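Local coordinates for putative transcriptional regulator (Bacillus cytotoxicus NVH 391-98, PDB 3K4H), which probably acts as a LacI-family transcriptional regulator, binding an alpha-linked glucose disaccharide in the cleft of its periplasmic binding protein-like effector domain, at residues A[25-30]-A[226-231]. Sequence-based numbering, arbitrary orientation.
Sequences NPFFPE and SFNNAL. With GLC (alpha-D-glucopyranose), chain C; GLC (alpha-D-glucopyranose), chain B.
P26 meets A230, and F27 comes up to N228, beside the sugar in the cleft between the two lobes of this periplasmic binding protein-like fold of the LacI family. Residues 25-30 hold the turn before helix 27-41 and the helix's first residues, in one lobe; 226-231 run off the end of strand 223-227 in the other. P26 CG rests on A230 CB at 4.0 Å, no hydrogen bond crosses directly, and both segments contact the sugar, through N25, F27 and F28 on one side and N228 on the other.

With CG anti to the backbone N (chi1 179°), F27 lays its ring against the chain C glucose. CB only grazes C1 and O5 of that unit, whose C4 sits 3.8 Å above the ring plane, over its centre: a CH-pi type of stacking. CD1 reaches C6 of the same glucose at 3.6 Å, and the N228 side chain approaches the ring obliquely near this atom. CG and CD2 lie near C4, and CD2 also sits 3.7 Å above the centre of the F28 ring. CE1 bridges the two sugars, CE2 leans on C1 of the chain B glucose, and CZ ends beside that unit's ring oxygen O5.

F28 brings CE1 and CZ to O2 of the chain C glucose, while N228 sets its side-chain amide beside O6. D200 OD1 takes a hydrogen bond from N25 ND2 and is also hydrogen-bonded to the sugar. The other end of that asparagine amide caps the helix: F27 N donates to N25 OD1 at 2.8 Å, nearly straight at 166°.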
loop_
_atom_site.group_PDB
_atom_site.type_symbol
_atom_site.label_atom_id
_atom_site.label_comp_id
_atom_site.label_asym_id
_atom_site.label_seq_id
_atom_site.Cartn_x
_atom_site.Cartn_y
_atom_site.Cartn_z
ATOM N N ASN A 25 -9.191 19.905 -14.827
ATOM C CA ASN A 25 -9.477 18.820 -13.925
ATOM C C ASN A 25 -9.168 19.236 -12.498
ATOM O O ASN A 25 -8.037 19.592 -12.201
ATOM C CB ASN A 25 -8.688 17.566 -14.305
ATOM C CG ASN A 25 -9.077 16.391 -13.455
ATOM O OD1 ASN A 25 -9.398 16.566 -12.288
ATOM N ND2 ASN A 25 -9.088 15.205 -14.025
ATOM N N PRO A 26 -10.161 19.196 -11.592
ATOM C CA PRO A 26 -9.776 19.815 -10.300
ATOM C C PRO A 26 -8.751 19.014 -9.520
ATOM O O PRO A 26 -8.231 19.526 -8.534
ATOM C CB PRO A 26 -11.090 19.964 -9.533
ATOM C CG PRO A 26 -12.064 19.096 -10.238
ATOM C CD PRO A 26 -11.588 18.831 -11.652
ATOM N N PHE A 27 -8.421 17.795 -9.959
ATOM C CA PHE A 27 -7.332 17.086 -9.295
ATOM C C PHE A 27 -6.036 17.931 -9.190
ATOM O O PHE A 27 -5.351 17.948 -8.129
ATOM C CB PHE A 27 -7.012 15.750 -9.957
ATOM C CG PHE A 27 -5.876 15.020 -9.298
ATOM C CD1 PHE A 27 -6.105 14.181 -8.217
ATOM C CD2 PHE A 27 -4.569 15.210 -9.721
ATOM C CE1 PHE A 27 -5.047 13.528 -7.565
ATOM C CE2 PHE A 27 -3.501 14.564 -9.065
ATOM C CZ PHE A 27 -3.753 13.719 -7.987
ATOM N N PHE A 28 -5.696 18.613 -10.278
ATOM C CA PHE A 28 -4.400 19.259 -10.382
ATOM C C PHE A 28 -4.150 20.518 -9.551
ATOM O O PHE A 28 -3.104 20.599 -8.897
ATOM C CB PHE A 28 -3.972 19.376 -11.829
ATOM C CG PHE A 28 -3.831 18.046 -12.475
ATOM C CD1 PHE A 28 -4.855 17.525 -13.271
ATOM C CD2 PHE A 28 -2.709 17.252 -12.222
ATOM C CE1 PHE A 28 -4.739 16.242 -13.840
ATOM C CE2 PHE A 28 -2.577 15.983 -12.794
ATOM C CZ PHE A 28 -3.601 15.473 -13.594
ATOM N N PRO A 29 -5.093 21.483 -9.530
ATOM C CA PRO A 29 -4.819 22.647 -8.671
ATOM C C PRO A 29 -4.706 22.221 -7.214
ATOM O O PRO A 29 -3.994 22.871 -6.437
ATOM C CB PRO A 29 -6.044 23.527 -8.869
ATOM C CG PRO A 29 -6.511 23.157 -10.242
ATOM C CD PRO A 29 -6.280 21.694 -10.382
ATOM N N GLU A 30 -5.394 21.140 -6.838
ATOM C CA GLU A 30 -5.324 20.683 -5.469
ATOM C C GLU A 30 -3.981 19.988 -5.180
ATOM O O GLU A 30 -3.408 20.188 -4.104
ATOM C CB GLU A 30 -6.501 19.771 -5.167
ATOM C CG GLU A 30 -6.664 19.393 -3.736
ATOM C CD GLU A 30 -7.074 20.556 -2.851
ATOM O OE1 GLU A 30 -7.175 21.721 -3.329
ATOM O OE2 GLU A 30 -7.292 20.287 -1.652
ATOM N N SER A 226 -17.853 7.333 -7.579
ATOM C CA SER A 226 -16.749 7.902 -8.305
ATOM C C SER A 226 -15.613 8.211 -7.371
ATOM O O SER A 226 -15.664 7.941 -6.224
ATOM C CB SER A 226 -17.168 9.152 -9.020
ATOM O OG SER A 226 -16.321 10.197 -8.672
ATOM N N PHE A 227 -14.569 8.810 -7.875
ATOM C CA PHE A 227 -13.367 9.019 -7.116
ATOM C C PHE A 227 -12.931 10.448 -7.101
ATOM O O PHE A 227 -13.170 11.155 -7.993
ATOM C CB PHE A 227 -12.241 8.270 -7.759
ATOM C CG PHE A 227 -12.034 6.928 -7.239
ATOM C CD1 PHE A 227 -11.127 6.688 -6.294
ATOM C CD2 PHE A 227 -12.690 5.882 -7.753
ATOM C CE1 PHE A 227 -10.940 5.445 -5.846
ATOM C CE2 PHE A 227 -12.491 4.656 -7.288
ATOM C CZ PHE A 227 -11.625 4.442 -6.346
ATOM N N ASN A 228 -12.232 10.833 -6.063
ATOM C CA ASN A 228 -11.626 12.137 -5.892
ATOM C C ASN A 228 -12.307 13.278 -5.175
ATOM O O ASN A 228 -11.659 14.180 -4.812
ATOM C CB ASN A 228 -11.473 12.703 -7.277
ATOM C CG ASN A 228 -10.311 12.170 -8.030
ATOM O OD1 ASN A 228 -10.072 12.582 -9.133
ATOM N ND2 ASN A 228 -9.590 11.270 -7.458
ATOM N N ASN A 229 -13.551 13.218 -4.809
ATOM C CA ASN A 229 -14.060 14.282 -3.993
ATOM C C ASN A 229 -13.964 15.708 -4.448
ATOM O O ASN A 229 -13.662 16.572 -3.690
ATOM C CB ASN A 229 -13.511 14.166 -2.615
ATOM C CG ASN A 229 -14.307 14.907 -1.635
ATOM O OD1 ASN A 229 -15.250 15.561 -1.967
ATOM N ND2 ASN A 229 -13.925 14.822 -0.416
ATOM N N ALA A 230 -14.231 15.961 -5.692
ATOM C CA ALA A 230 -14.214 17.297 -6.192
ATOM C C ALA A 230 -15.284 18.096 -5.569
ATOM O O ALA A 230 -16.333 17.628 -5.294
ATOM C CB ALA A 230 -14.435 17.292 -7.600
ATOM N N LEU A 231 -15.033 19.355 -5.390
ATOM C CA LEU A 231 -15.968 20.188 -4.723
ATOM C C LEU A 231 -17.239 20.082 -5.457
ATOM O O LEU A 231 -18.277 20.225 -4.916
ATOM C CB LEU A 231 -15.490 21.603 -4.818
ATOM C CG LEU A 231 -16.476 22.646 -4.365
ATOM C CD1 LEU A 231 -16.377 22.752 -2.905
ATOM C CD2 LEU A 231 -16.160 23.945 -4.974
HETATM C C1 GLC C . -7.534 12.371 -12.329
HETATM C C2 GLC C . -6.124 12.743 -12.759
HETATM C C3 GLC C . -5.179 11.604 -12.449
HETATM C C4 GLC C . -5.238 11.412 -10.945
HETATM C C5 GLC C . -6.627 10.893 -10.569
HETATM C C6 GLC C . -6.755 10.772 -9.039
HETATM O O1 GLC C . -8.074 11.476 -13.266
HETATM O O2 GLC C . -6.109 12.986 -14.144
HETATM O O3 GLC C . -3.882 11.914 -12.922
HETATM O O4 GLC C . -4.257 10.505 -10.491
HETATM O O5 GLC C . -7.634 11.766 -11.047
HETATM O O6 GLC C . -7.658 9.761 -8.649
HETATM C C1 GLC B . -3.202 11.007 -9.678
HETATM C C2 GLC B . -1.914 10.511 -10.302
HETATM C C3 GLC B . -1.963 8.993 -10.255
HETATM C C4 GLC B . -2.112 8.500 -8.804
HETATM C C5 GLC B . -3.292 9.166 -8.135
HETATM C C6 GLC B . -3.299 8.789 -6.673
HETATM O O2 GLC B . -1.859 10.957 -11.638
HETATM O O3 GLC B . -0.823 8.525 -10.940
HETATM O O4 GLC B . -2.473 7.157 -8.751
HETATM O O5 GLC B . -3.267 10.576 -8.324
HETATM O O6 GLC B . -4.396 7.933 -6.500
#